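Local coordinates for protein 336aa long hypothetical dTDP-glucose 4,6-dehydratase (Pyrococcus horikoshii, PDB 2HUN) that binds NAD(+) in a Rossmann fold and probably acts as a dTDP-glucose 4,6-dehydratase, removing water from a nucleotide-linked sugar, at residues A[31-36]-A[57-62]; A[126-131]-A[279-284]; A[175-180]-A[239-244]. One frame throughout, in Å; residues are numbered along the deposited sequence.

All three contacts reach one mixed sheet and touch the same NAD, contact 1 at its adenosine end, through bonds to ribose and adenine, and contacts 2 and 3 at its nicotinamide end, where Ser-126 O comes 3.3 Å from NAD C6N and Thr-179 O 3.2 Å from NAD C4N. The centre of contact 1 is about 29 Å from that of contact 2 and about 24 Å from that of contact 3, with nearest atoms about 15 and 16 Å apart. Contacts 2 and 3 have centres about 8 Å apart and touch directly: Tyr-131 OH and Asn-241 OD1 are hydrogen-bonded at 2.8 Å, and Leu-283 CD1 packs 3.3 Å from Arg-177 O.

Contact 1: A[31-36]-A[57-62]; sequences EVINID and TFVKGD. With NAD (nicotinamide-adenine-dinucleotide), chain C.
Asn-34 O accepts a nearly straight bond from Val-59 N, 2.7 Å long with 177° at the hydrogen, and Phe-58 CD1 presses on the same oxygen. Around it the 31-36 and 57-62 backbones run parallel, 20° apart, joined by five amide-to-carbonyl bonds. The last, 3.1 Å from Gly-61 N to Asp-36 O, has its donor above the carbonyl plane. A water bridges the other end, donating to Val-32 O and lying 2.5 Å from Thr-57 OG1.

On one face Ile-33 and Val-59 lie side by side, CG2 to CG2 at 3.8 Å; Val-59 and Ile-35 pack against helix 66-74, whereas Ile-33 leans on Leu-7 of strand 5-9. On the other, the Phe-58 ring crosses the Asn-34 side chain at a slant, its CE1 3.9 Å from Asp-36 CB.

At its strand's C-terminal end Asp-36 holds CG anti to its backbone N (chi1 -160°), and its oxygens take both adenosine-ribose hydroxyls: O2B bonds to OD1 at 2.6 Å and O3B to OD2. The amides of Leu-38 and Met-12 also bond this carboxylate. Asp-62 OD1 accepts from adenine N6A at 2.9 Å and from Ala-64 N. An acidic residue gripping the ribose diol here is the hallmark of an NAD-binding Rossmann fold.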
loop_
_atom_site.group_PDB
_atom_site.type_symbol
_atom_site.label_atom_id
_atom_site.label_comp_id
_atom_site.label_asym_id
_atom_site.label_seq_id
_atom_site.Cartn_x
_atom_site.Cartn_y
_atom_site.Cartn_z
ATOM N N GLU A 31 19.442 -22.542 -11.549
ATOM C CA GLU A 31 20.436 -21.486 -11.682
ATOM C C GLU A 31 19.948 -20.221 -10.988
ATOM O O GLU A 31 18.750 -19.941 -10.949
ATOM C CB GLU A 31 20.702 -21.185 -13.154
ATOM C CG GLU A 31 21.410 -22.296 -13.903
ATOM C CD GLU A 31 21.602 -21.957 -15.367
ATOM O OE1 GLU A 31 22.172 -20.887 -15.659
ATOM O OE2 GLU A 31 21.178 -22.759 -16.226
ATOM N N VAL A 32 20.884 -19.450 -10.453
ATOM C CA VAL A 32 20.536 -18.228 -9.759
ATOM C C VAL A 32 21.319 -17.001 -10.209
ATOM O O VAL A 32 22.536 -17.045 -10.387
ATOM C CB VAL A 32 20.747 -18.386 -8.244
ATOM C CG1 VAL A 32 20.653 -17.026 -7.563
ATOM C CG2 VAL A 32 19.711 -19.350 -7.669
ATOM N N ILE A 33 20.597 -15.909 -10.407
ATOM C CA ILE A 33 21.203 -14.642 -10.749
ATOM C C ILE A 33 20.802 -13.779 -9.571
ATOM O O ILE A 33 19.612 -13.580 -9.325
ATOM C CB ILE A 33 20.616 -14.014 -12.014
ATOM C CG1 ILE A 33 20.972 -14.852 -13.240
ATOM C CG2 ILE A 33 21.140 -12.593 -12.155
ATOM C CD1 ILE A 33 20.315 -14.360 -14.516
ATOM N N ASN A 34 21.790 -13.287 -8.839
ATOM C CA ASN A 34 21.548 -12.454 -7.675
ATOM C C ASN A 34 21.810 -10.989 -7.984
ATOM O O ASN A 34 22.931 -10.607 -8.310
ATOM C CB ASN A 34 22.440 -12.938 -6.511
ATOM C CG ASN A 34 22.504 -11.951 -5.359
ATOM O OD1 ASN A 34 21.633 -11.104 -5.202
ATOM N ND2 ASN A 34 23.539 -12.077 -4.529
ATOM N N ILE A 35 20.766 -10.170 -7.907
ATOM C CA ILE A 35 20.926 -8.749 -8.153
ATOM C C ILE A 35 20.822 -8.078 -6.794
ATOM O O ILE A 35 19.829 -8.224 -6.084
ATOM C CB ILE A 35 19.852 -8.199 -9.134
ATOM C CG1 ILE A 35 20.048 -6.695 -9.317
ATOM C CG2 ILE A 35 18.450 -8.518 -8.630
ATOM C CD1 ILE A 35 19.154 -6.076 -10.373
ATOM N N ASP A 36 21.886 -7.383 -6.419
ATOM C CA ASP A 36 21.946 -6.710 -5.141
ATOM C C ASP A 36 22.766 -5.471 -5.374
ATOM O O ASP A 36 23.764 -5.472 -6.079
ATOM C CB ASP A 36 22.615 -7.599 -4.091
ATOM C CG ASP A 36 22.287 -7.176 -2.664
ATOM O OD1 ASP A 36 22.718 -6.089 -2.237
ATOM O OD2 ASP A 36 21.589 -7.945 -1.967
ATOM N N THR A 57 25.298 -16.415 -10.602
ATOM C CA THR A 57 25.776 -15.206 -11.268
ATOM C C THR A 57 25.360 -14.015 -10.423
ATOM O O THR A 57 24.190 -13.899 -10.052
ATOM C CB THR A 57 25.140 -15.014 -12.659
ATOM O OG1 THR A 57 25.248 -16.223 -13.413
ATOM C CG2 THR A 57 25.846 -13.898 -13.411
ATOM N N PHE A 58 26.307 -13.138 -10.113
ATOM C CA PHE A 58 25.999 -11.953 -9.327
ATOM C C PHE A 58 25.964 -10.705 -10.192
ATOM O O PHE A 58 26.877 -10.448 -10.983
ATOM C CB PHE A 58 27.015 -11.742 -8.205
ATOM C CG PHE A 58 26.895 -10.399 -7.536
ATOM C CD1 PHE A 58 25.684 -9.982 -6.992
ATOM C CD2 PHE A 58 27.985 -9.538 -7.476
ATOM C CE1 PHE A 58 25.558 -8.727 -6.402
ATOM C CE2 PHE A 58 27.871 -8.278 -6.885
ATOM C CZ PHE A 58 26.656 -7.873 -6.349
ATOM N N VAL A 59 24.897 -9.933 -10.034
ATOM C CA VAL A 59 24.732 -8.697 -10.774
ATOM C C VAL A 59 24.531 -7.551 -9.796
ATOM O O VAL A 59 23.524 -7.490 -9.081
ATOM C CB VAL A 59 23.516 -8.755 -11.731
ATOM C CG1 VAL A 59 23.343 -7.408 -12.428
ATOM C CG2 VAL A 59 23.715 -9.863 -12.764
ATOM N N LYS A 60 25.505 -6.648 -9.764
ATOM C CA LYS A 60 25.438 -5.489 -8.891
ATOM C C LYS A 60 24.555 -4.441 -9.548
ATOM O O LYS A 60 24.830 -3.995 -10.665
ATOM C CB LYS A 60 26.840 -4.930 -8.657
ATOM C CG LYS A 60 26.878 -3.615 -7.902
ATOM C CD LYS A 60 28.019 -3.616 -6.902
ATOM C CE LYS A 60 28.298 -2.229 -6.364
ATOM N NZ LYS A 60 29.108 -1.445 -7.330
ATOM N N GLY A 61 23.490 -4.056 -8.850
ATOM C CA GLY A 61 22.573 -3.070 -9.390
ATOM C C GLY A 61 21.343 -2.876 -8.525
ATOM O O GLY A 61 21.095 -3.644 -7.591
ATOM N N ASP A 62 20.569 -1.850 -8.860
ATOM C CA ASP A 62 19.351 -1.483 -8.141
ATOM C C ASP A 62 18.118 -2.009 -8.880
ATOM O O ASP A 62 17.977 -1.781 -10.077
ATOM C CB ASP A 62 19.290 0.046 -8.052
ATOM C CG ASP A 62 18.136 0.547 -7.217
ATOM O OD1 ASP A 62 17.168 -0.207 -6.994
ATOM O OD2 ASP A 62 18.194 1.718 -6.797
HETATM P PA NAD C . 18.910 -7.288 4.693
HETATM O O1A NAD C . 18.908 -5.876 5.105
HETATM O O2A NAD C . 19.836 -8.246 5.360
HETATM O O5B NAD C . 19.245 -7.323 3.126
HETATM C C5B NAD C . 18.510 -6.582 2.141
HETATM C C4B NAD C . 19.280 -6.830 0.837
HETATM O O4B NAD C . 18.619 -6.182 -0.266
HETATM C C3B NAD C . 20.717 -6.240 0.912
HETATM O O3B NAD C . 21.673 -7.187 0.407
HETATM C C2B NAD C . 20.598 -4.935 0.104
HETATM O O2B NAD C . 21.798 -4.446 -0.496
HETATM C C1B NAD C . 19.519 -5.292 -0.919
HETATM N N9A NAD C . 18.756 -4.129 -1.425
HETATM C C8A NAD C . 18.098 -3.190 -0.721
HETATM N N7A NAD C . 17.542 -2.318 -1.561
HETATM C C5A NAD C . 17.835 -2.686 -2.805
HETATM C C6A NAD C . 17.542 -2.173 -4.099
HETATM N N6A NAD C . 16.823 -1.077 -4.302
HETATM N N1A NAD C . 18.061 -2.883 -5.207
HETATM C C2A NAD C . 18.831 -4.040 -5.015
HETATM N N3A NAD C . 19.107 -4.521 -3.796
HETATM C C4A NAD C . 18.615 -3.853 -2.721
HETATM O O3 NAD C . 17.455 -7.797 5.079
HETATM P PN NAD C . 16.670 -9.171 5.033
HETATM O O1N NAD C . 16.311 -9.368 6.467
HETATM O O2N NAD C . 17.478 -10.257 4.440
HETATM O O5D NAD C . 15.286 -8.831 4.270
HETATM C C5D NAD C . 14.832 -9.506 3.094
HETATM C C4D NAD C . 13.316 -9.235 2.916
HETATM O O4D NAD C . 12.553 -9.931 3.915
HETATM C C3D NAD C . 12.968 -7.744 3.007
HETATM O O3D NAD C . 12.019 -7.430 1.954
HETATM C C2D NAD C . 12.336 -7.607 4.421
HETATM O O2D NAD C . 11.383 -6.541 4.431
HETATM C C1D NAD C . 11.724 -8.985 4.617
HETATM N N1N NAD C . 11.593 -9.417 6.024
HETATM C C2N NAD C . 12.731 -9.699 6.852
HETATM C C3N NAD C . 12.518 -10.119 8.177
HETATM C C7N NAD C . 13.696 -10.450 9.123
HETATM O O7N NAD C . 13.451 -10.981 10.213
HETATM N N7N NAD C . 14.938 -10.178 8.743
HETATM C C4N NAD C . 11.199 -10.255 8.680
HETATM C C5N NAD C . 10.094 -9.971 7.852
HETATM C C6N NAD C . 10.275 -9.554 6.523
HETATM O O HOH W 1 23.423 -17.833 -13.026
#

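Contact 2: A[126-131]-A[279-284]; sequences STDEVY and LRYSLD. With NAD (nicotinamide-adenine-dinucleotide), chain C.
Leu-283 fits its forked end between two side chains of 126-131. CD1 and CG both lie against Asp-128 CB, CD1 at 3.4 Å, while CD2 reaches the Tyr-131 ring, 3.4 Å from Tyr-131 CD2 and equally near CE2. The leucine and tyrosine side chains cross at about a right angle, and the methyl meets the ring obliquely.

Tyr-281 makes the second patch, with Glu-129 CG over one face of its ring, 4.1 Å from Tyr-281 CE1. With CG between its own N and carbonyl carbon (chi1 64°), the Asp-128 side chain crosses that of Tyr-281 at about a right angle, and OD2 lies 3.6 Å from Tyr-281 CB. The polar link between the segments is a water, which donates to Asp-128 O at 3.1 Å and accepts only weakly from Ser-282 N.

Thr-127 OG1 takes a nearly straight bond from Glu-129 N (3.0 Å, 175°), an ST turn that bends the chain as strand 121-127 ends, beside the nicotinamide. Helix 150-168 touches Thr-127 and Glu-129 through Tyr-151, and strand 172-182 meets Asp-128 and Leu-283 through Thr-179. The loop 279-284, leading into helix 286-292, thus packs against the turn after strand 121-127.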
loop_
_atom_site.group_PDB
_atom_site.type_symbol
_atom_site.label_atom_id
_atom_site.label_comp_id
_atom_site.label_asym_id
_atom_site.label_seq_id
_atom_site.Cartn_x
_atom_site.Cartn_y
_atom_site.Cartn_z
ATOM N N SER A 126 7.420 -9.974 1.902
ATOM C CA SER A 126 7.017 -8.837 2.716
ATOM C C SER A 126 7.111 -9.153 4.213
ATOM O O SER A 126 7.633 -10.206 4.600
ATOM C CB SER A 126 5.593 -8.412 2.325
ATOM O OG SER A 126 5.256 -7.144 2.856
ATOM N N THR A 127 6.573 -8.260 5.045
ATOM C CA THR A 127 6.670 -8.400 6.499
ATOM C C THR A 127 5.389 -8.390 7.329
ATOM O O THR A 127 4.369 -7.820 6.935
ATOM C CB THR A 127 7.575 -7.289 7.064
ATOM O OG1 THR A 127 7.573 -7.338 8.493
ATOM C CG2 THR A 127 7.078 -5.939 6.617
ATOM N N ASP A 128 5.477 -8.998 8.510
ATOM C CA ASP A 128 4.356 -9.067 9.445
ATOM C C ASP A 128 4.050 -7.670 9.986
ATOM O O ASP A 128 2.981 -7.428 10.551
ATOM C CB ASP A 128 4.691 -10.030 10.601
ATOM C CG ASP A 128 5.872 -9.553 11.468
ATOM O OD1 ASP A 128 6.734 -8.793 10.979
ATOM O OD2 ASP A 128 5.941 -9.963 12.646
ATOM N N GLU A 129 4.987 -6.746 9.797
ATOM C CA GLU A 129 4.794 -5.383 10.276
ATOM C C GLU A 129 3.753 -4.591 9.491
ATOM O O GLU A 129 3.273 -3.562 9.973
ATOM C CB GLU A 129 6.123 -4.615 10.280
ATOM C CG GLU A 129 7.075 -5.024 11.402
ATOM C CD GLU A 129 8.307 -4.131 11.466
ATOM O OE1 GLU A 129 8.158 -2.923 11.747
ATOM O OE2 GLU A 129 9.420 -4.635 11.226
ATOM N N VAL A 130 3.392 -5.052 8.298
ATOM C CA VAL A 130 2.398 -4.322 7.509
ATOM C C VAL A 130 1.063 -4.216 8.239
ATOM O O VAL A 130 0.345 -3.238 8.074
ATOM C CB VAL A 130 2.155 -4.973 6.127
ATOM C CG1 VAL A 130 3.381 -4.783 5.242
ATOM C CG2 VAL A 130 1.834 -6.455 6.294
ATOM N N TYR A 131 0.749 -5.217 9.057
ATOM C CA TYR A 131 -0.499 -5.250 9.815
ATOM C C TYR A 131 -0.526 -4.391 11.080
ATOM O O TYR A 131 -1.588 -4.170 11.660
ATOM C CB TYR A 131 -0.787 -6.670 10.299
ATOM C CG TYR A 131 -0.948 -7.708 9.210
ATOM C CD1 TYR A 131 -2.136 -7.812 8.484
ATOM C CD2 TYR A 131 0.076 -8.613 8.934
ATOM C CE1 TYR A 131 -2.303 -8.799 7.514
ATOM C CE2 TYR A 131 -0.075 -9.604 7.965
ATOM C CZ TYR A 131 -1.270 -9.692 7.261
ATOM O OH TYR A 131 -1.435 -10.671 6.312
ATOM N N LEU A 279 5.317 -3.455 21.680
ATOM C CA LEU A 279 4.250 -3.893 20.774
ATOM C C LEU A 279 4.352 -5.377 20.392
ATOM O O LEU A 279 5.423 -5.951 20.267
ATOM C CB LEU A 279 4.284 -3.016 19.528
ATOM C CG LEU A 279 4.136 -1.534 19.850
ATOM C CD1 LEU A 279 3.835 -0.699 18.605
ATOM C CD2 LEU A 279 3.011 -1.250 20.843
ATOM N N ARG A 280 3.164 -5.996 20.242
ATOM C CA ARG A 280 3.097 -7.382 19.811
ATOM C C ARG A 280 2.651 -7.490 18.347
ATOM O O ARG A 280 1.742 -6.808 17.894
ATOM C CB ARG A 280 2.086 -8.105 20.709
ATOM C CG ARG A 280 1.784 -9.540 20.262
ATOM C CD ARG A 280 0.931 -10.307 21.286
ATOM N NE ARG A 280 0.664 -11.685 20.847
ATOM C CZ ARG A 280 -0.426 -11.893 20.072
ATOM N NH1 ARG A 280 -1.198 -10.883 19.706
ATOM N NH2 ARG A 280 -0.711 -13.133 19.650
ATOM N N TYR A 281 3.338 -8.355 17.614
ATOM C CA TYR A 281 3.039 -8.606 16.214
ATOM C C TYR A 281 2.734 -10.087 16.151
ATOM O O TYR A 281 3.459 -10.886 16.737
ATOM C CB TYR A 281 4.252 -8.274 15.353
ATOM C CG TYR A 281 4.553 -6.798 15.320
ATOM C CD1 TYR A 281 3.970 -5.973 14.362
ATOM C CD2 TYR A 281 5.402 -6.221 16.263
ATOM C CE1 TYR A 281 4.226 -4.606 14.338
ATOM C CE2 TYR A 281 5.664 -4.851 16.253
ATOM C CZ TYR A 281 5.074 -4.053 15.288
ATOM O OH TYR A 281 5.342 -2.705 15.262
ATOM N N SER A 282 1.662 -10.458 15.462
ATOM C CA SER A 282 1.298 -11.864 15.385
ATOM C C SER A 282 0.580 -12.205 14.083
ATOM O O SER A 282 -0.399 -11.559 13.714
ATOM C CB SER A 282 0.419 -12.226 16.584
ATOM O OG SER A 282 0.159 -13.612 16.624
ATOM N N LEU A 283 1.081 -13.226 13.392
ATOM C CA LEU A 283 0.502 -13.662 12.130
ATOM C C LEU A 283 -0.162 -15.028 12.234
ATOM O O LEU A 283 0.355 -15.945 12.872
ATOM C CB LEU A 283 1.572 -13.738 11.036
ATOM C CG LEU A 283 2.386 -12.492 10.691
ATOM C CD1 LEU A 283 3.140 -12.756 9.395
ATOM C CD2 LEU A 283 1.483 -11.289 10.532
ATOM N N ASP A 284 -1.318 -15.141 11.590
ATOM C CA ASP A 284 -2.078 -16.381 11.531
ATOM C C ASP A 284 -1.612 -17.027 10.220
ATOM O O ASP A 284 -1.958 -16.544 9.144
ATOM C CB ASP A 284 -3.575 -16.066 11.438
ATOM C CG ASP A 284 -4.434 -17.312 11.279
ATOM O OD1 ASP A 284 -3.961 -18.306 10.678
ATOM O OD2 ASP A 284 -5.597 -17.284 11.741
HETATM P PA NAD C . 18.910 -7.288 4.693
HETATM O O1A NAD C . 18.908 -5.876 5.105
HETATM O O2A NAD C . 19.836 -8.246 5.360
HETATM O O5B NAD C . 19.245 -7.323 3.126
HETATM C C5B NAD C . 18.510 -6.582 2.141
HETATM C C4B NAD C . 19.280 -6.830 0.837
HETATM O O4B NAD C . 18.619 -6.182 -0.266
HETATM C C3B NAD C . 20.717 -6.240 0.912
HETATM O O3B NAD C . 21.673 -7.187 0.407
HETATM C C2B NAD C . 20.598 -4.935 0.104
HETATM O O2B NAD C . 21.798 -4.446 -0.496
HETATM C C1B NAD C . 19.519 -5.292 -0.919
HETATM N N9A NAD C . 18.756 -4.129 -1.425
HETATM C C8A NAD C . 18.098 -3.190 -0.721
HETATM N N7A NAD C . 17.542 -2.318 -1.561
HETATM C C5A NAD C . 17.835 -2.686 -2.805
HETATM C C6A NAD C . 17.542 -2.173 -4.099
HETATM N N6A NAD C . 16.823 -1.077 -4.302
HETATM N N1A NAD C . 18.061 -2.883 -5.207
HETATM C C2A NAD C . 18.831 -4.040 -5.015
HETATM N N3A NAD C . 19.107 -4.521 -3.796
HETATM C C4A NAD C . 18.615 -3.853 -2.721
HETATM O O3 NAD C . 17.455 -7.797 5.079
HETATM P PN NAD C . 16.670 -9.171 5.033
HETATM O O1N NAD C . 16.311 -9.368 6.467
HETATM O O2N NAD C . 17.478 -10.257 4.440
HETATM O O5D NAD C . 15.286 -8.831 4.270
HETATM C C5D NAD C . 14.832 -9.506 3.094
HETATM C C4D NAD C . 13.316 -9.235 2.916
HETATM O O4D NAD C . 12.553 -9.931 3.915
HETATM C C3D NAD C . 12.968 -7.744 3.007
HETATM O O3D NAD C . 12.019 -7.430 1.954
HETATM C C2D NAD C . 12.336 -7.607 4.421
HETATM O O2D NAD C . 11.383 -6.541 4.431
HETATM C C1D NAD C . 11.724 -8.985 4.617
HETATM N N1N NAD C . 11.593 -9.417 6.024
HETATM C C2N NAD C . 12.731 -9.699 6.852
HETATM C C3N NAD C . 12.518 -10.119 8.177
HETATM C C7N NAD C . 13.696 -10.450 9.123
HETATM O O7N NAD C . 13.451 -10.981 10.213
HETATM N N7N NAD C . 14.938 -10.178 8.743
HETATM C C4N NAD C . 11.199 -10.255 8.680
HETATM C C5N NAD C . 10.094 -9.971 7.852
HETATM C C6N NAD C . 10.275 -9.554 6.523
HETATM O O HOH W 2 1.299 -8.072 13.126
#

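Contact 3: A[175-180]-A[239-244]; sequences ITRCTN and IYNISA. With NAD (nicotinamide-adenine-dinucleotide), chain C.
This is a parallel strand pair of the central sheet of the Rossmann-type fold: 175-178 lies between strand 121-127 and strand 239-242, and its C-terminal end runs under the nicotinamide. Four amide-to-carbonyl bonds join the pair. Tyr-240 N gives to Ile-175 O, Arg-177 N to Tyr-240 O, and Ile-242 N to Arg-177 O at 2.6 Å; the series ends with a longer 3.3 Å bond from Thr-179 N to Ile-242 O.

On one face Ile-175 and Ile-239 stand side by side, with Ile-175 CB 4.0 Å from Ile-239 CG1. The Arg-177 chain, extended from CG to NE, passes obliquely across Ile-239, whose CD1 sits over one face of the guanidinium toward its rim, 3.6 Å from Arg-177 NH2. Asn-241 OD1 approaches Arg-177 CB at 3.7 Å. On the reverse face Ile-242 CD1 lies 3.8 Å from Thr-176 CB, while Ile-242 CB meets Cys-178 CB. Cys-178 SG, set between the backbone N and carbonyl carbon (chi1 67°), comes 3.4 Å from NAD C5N.

Arg-177 is buried. NH2 pairs with Asp-159 in a salt bridge and NH1 bonds Tyr-131 OH, so that both terminal nitrogens have partners beside the aliphatic Ile-239. Asp-159 probably offsets much of the cost of burying this charge.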
loop_
_atom_site.group_PDB
_atom_site.type_symbol
_atom_site.label_atom_id
_atom_site.label_comp_id
_atom_site.label_asym_id
_atom_site.label_seq_id
_atom_site.Cartn_x
_atom_site.Cartn_y
_atom_site.Cartn_z
ATOM N N ILE A 175 2.443 -13.245 -2.730
ATOM C CA ILE A 175 3.111 -12.410 -1.742
ATOM C C ILE A 175 3.277 -13.223 -0.462
ATOM O O ILE A 175 2.381 -13.979 -0.082
ATOM C CB ILE A 175 2.265 -11.158 -1.391
ATOM C CG1 ILE A 175 2.134 -10.238 -2.606
ATOM C CG2 ILE A 175 2.889 -10.413 -0.216
ATOM C CD1 ILE A 175 1.108 -9.126 -2.406
ATOM N N THR A 176 4.428 -13.082 0.189
ATOM C CA THR A 176 4.656 -13.766 1.456
ATOM C C THR A 176 4.888 -12.719 2.551
ATOM O O THR A 176 5.432 -11.638 2.288
ATOM C CB THR A 176 5.889 -14.705 1.397
ATOM O OG1 THR A 176 7.053 -13.953 1.028
ATOM C CG2 THR A 176 5.666 -15.812 0.375
ATOM N N ARG A 177 4.459 -13.035 3.767
ATOM C CA ARG A 177 4.649 -12.148 4.911
ATOM C C ARG A 177 5.087 -13.023 6.078
ATOM O O ARG A 177 4.350 -13.913 6.519
ATOM C CB ARG A 177 3.345 -11.400 5.253
ATOM C CG ARG A 177 2.991 -10.282 4.272
ATOM C CD ARG A 177 1.590 -9.747 4.516
ATOM N NE ARG A 177 1.221 -8.670 3.595
ATOM C CZ ARG A 177 -0.039 -8.298 3.375
ATOM N NH1 ARG A 177 -1.027 -8.924 4.007
ATOM N NH2 ARG A 177 -0.313 -7.307 2.536
ATOM N N CYS A 178 6.292 -12.773 6.576
ATOM C CA CYS A 178 6.836 -13.571 7.664
ATOM C C CYS A 178 7.209 -12.755 8.894
ATOM O O CYS A 178 7.390 -11.537 8.829
ATOM C CB CYS A 178 8.084 -14.308 7.180
ATOM S SG CYS A 178 9.433 -13.165 6.811
ATOM N N THR A 179 7.354 -13.459 10.009
ATOM C CA THR A 179 7.715 -12.843 11.273
ATOM C C THR A 179 9.230 -12.677 11.338
ATOM O O THR A 179 9.906 -12.683 10.312
ATOM C CB THR A 179 7.236 -13.711 12.452
ATOM O OG1 THR A 179 7.877 -14.988 12.393
ATOM C CG2 THR A 179 5.733 -13.916 12.371
ATOM N N ASN A 180 9.766 -12.552 12.546
ATOM C CA ASN A 180 11.200 -12.354 12.728
ATOM C C ASN A 180 12.064 -13.563 12.391
ATOM O O ASN A 180 11.870 -14.642 12.945
ATOM C CB ASN A 180 11.466 -11.924 14.165
ATOM C CG ASN A 180 10.648 -10.724 14.564
ATOM O OD1 ASN A 180 10.890 -9.608 14.100
ATOM N ND2 ASN A 180 9.650 -10.950 15.416
ATOM N N ILE A 239 -1.905 -14.013 -0.935
ATOM C CA ILE A 239 -0.921 -13.626 0.060
ATOM C C ILE A 239 -0.796 -14.800 1.035
ATOM O O ILE A 239 -1.798 -15.447 1.378
ATOM C CB ILE A 239 -1.358 -12.361 0.835
ATOM C CG1 ILE A 239 -1.514 -11.182 -0.132
ATOM C CG2 ILE A 239 -0.322 -12.023 1.914
ATOM C CD1 ILE A 239 -1.890 -9.879 0.553
ATOM N N TYR A 240 0.430 -15.079 1.466
ATOM C CA TYR A 240 0.686 -16.177 2.386
ATOM C C TYR A 240 1.470 -15.728 3.622
ATOM O O TYR A 240 2.636 -15.345 3.518
ATOM C CB TYR A 240 1.476 -17.291 1.675
ATOM C CG TYR A 240 0.718 -18.017 0.585
ATOM C CD1 TYR A 240 -0.176 -19.048 0.890
ATOM C CD2 TYR A 240 0.896 -17.671 -0.757
ATOM C CE1 TYR A 240 -0.875 -19.721 -0.122
ATOM C CE2 TYR A 240 0.207 -18.330 -1.767
ATOM C CZ TYR A 240 -0.672 -19.352 -1.448
ATOM O OH TYR A 240 -1.330 -20.005 -2.457
ATOM N N ASN A 241 0.826 -15.769 4.787
ATOM C CA ASN A 241 1.491 -15.402 6.034
ATOM C C ASN A 241 2.387 -16.582 6.379
ATOM O O ASN A 241 2.025 -17.728 6.126
ATOM C CB ASN A 241 0.498 -15.232 7.197
ATOM C CG ASN A 241 -0.199 -13.884 7.210
ATOM O OD1 ASN A 241 0.254 -12.906 6.600
ATOM N ND2 ASN A 241 -1.305 -13.820 7.941
ATOM N N ILE A 242 3.537 -16.304 6.981
ATOM C CA ILE A 242 4.471 -17.355 7.381
ATOM C C ILE A 242 4.918 -17.067 8.812
ATOM O O ILE A 242 5.559 -16.047 9.073
ATOM C CB ILE A 242 5.722 -17.385 6.473
ATOM C CG1 ILE A 242 5.305 -17.521 5.003
ATOM C CG2 ILE A 242 6.618 -18.548 6.874
ATOM C CD1 ILE A 242 6.466 -17.398 4.014
ATOM N N SER A 243 4.567 -17.969 9.727
ATOM C CA SER A 243 4.907 -17.830 11.136
ATOM C C SER A 243 5.074 -19.195 11.789
ATOM O O SER A 243 4.414 -20.168 11.417
ATOM C CB SER A 243 3.822 -17.034 11.876
ATOM O OG SER A 243 2.577 -17.715 11.845
ATOM N N ALA A 244 5.956 -19.258 12.778
ATOM C CA ALA A 244 6.233 -20.507 13.463
ATOM C C ALA A 244 5.361 -20.765 14.683
ATOM O O ALA A 244 5.304 -21.888 15.176
ATOM C CB ALA A 244 7.699 -20.550 13.859
HETATM P PA NAD C . 18.910 -7.288 4.693
HETATM O O1A NAD C . 18.908 -5.876 5.105
HETATM O O2A NAD C . 19.836 -8.246 5.360
HETATM O O5B NAD C . 19.245 -7.323 3.126
HETATM C C5B NAD C . 18.510 -6.582 2.141
HETATM C C4B NAD C . 19.280 -6.830 0.837
HETATM O O4B NAD C . 18.619 -6.182 -0.266
HETATM C C3B NAD C . 20.717 -6.240 0.912
HETATM O O3B NAD C . 21.673 -7.187 0.407
HETATM C C2B NAD C . 20.598 -4.935 0.104
HETATM O O2B NAD C . 21.798 -4.446 -0.496
HETATM C C1B NAD C . 19.519 -5.292 -0.919
HETATM N N9A NAD C . 18.756 -4.129 -1.425
HETATM C C8A NAD C . 18.098 -3.190 -0.721
HETATM N N7A NAD C . 17.542 -2.318 -1.561
HETATM C C5A NAD C . 17.835 -2.686 -2.805
HETATM C C6A NAD C . 17.542 -2.173 -4.099
HETATM N N6A NAD C . 16.823 -1.077 -4.302
HETATM N N1A NAD C . 18.061 -2.883 -5.207
HETATM C C2A NAD C . 18.831 -4.040 -5.015
HETATM N N3A NAD C . 19.107 -4.521 -3.796
HETATM C C4A NAD C . 18.615 -3.853 -2.721
HETATM O O3 NAD C . 17.455 -7.797 5.079
HETATM P PN NAD C . 16.670 -9.171 5.033
HETATM O O1N NAD C . 16.311 -9.368 6.467
HETATM O O2N NAD C . 17.478 -10.257 4.440
HETATM O O5D NAD C . 15.286 -8.831 4.270
HETATM C C5D NAD C . 14.832 -9.506 3.094
HETATM C C4D NAD C . 13.316 -9.235 2.916
HETATM O O4D NAD C . 12.553 -9.931 3.915
HETATM C C3D NAD C . 12.968 -7.744 3.007
HETATM O O3D NAD C . 12.019 -7.430 1.954
HETATM C C2D NAD C . 12.336 -7.607 4.421
HETATM O O2D NAD C . 11.383 -6.541 4.431
HETATM C C1D NAD C . 11.724 -8.985 4.617
HETATM N N1N NAD C . 11.593 -9.417 6.024
HETATM C C2N NAD C . 12.731 -9.699 6.852
HETATM C C3N NAD C . 12.518 -10.119 8.177
HETATM C C7N NAD C . 13.696 -10.450 9.123
HETATM O O7N NAD C . 13.451 -10.981 10.213
HETATM N N7N NAD C . 14.938 -10.178 8.743
HETATM C C4N NAD C . 11.199 -10.255 8.680
HETATM C C5N NAD C . 10.094 -9.971 7.852
HETATM C C6N NAD C . 10.275 -9.554 6.523
#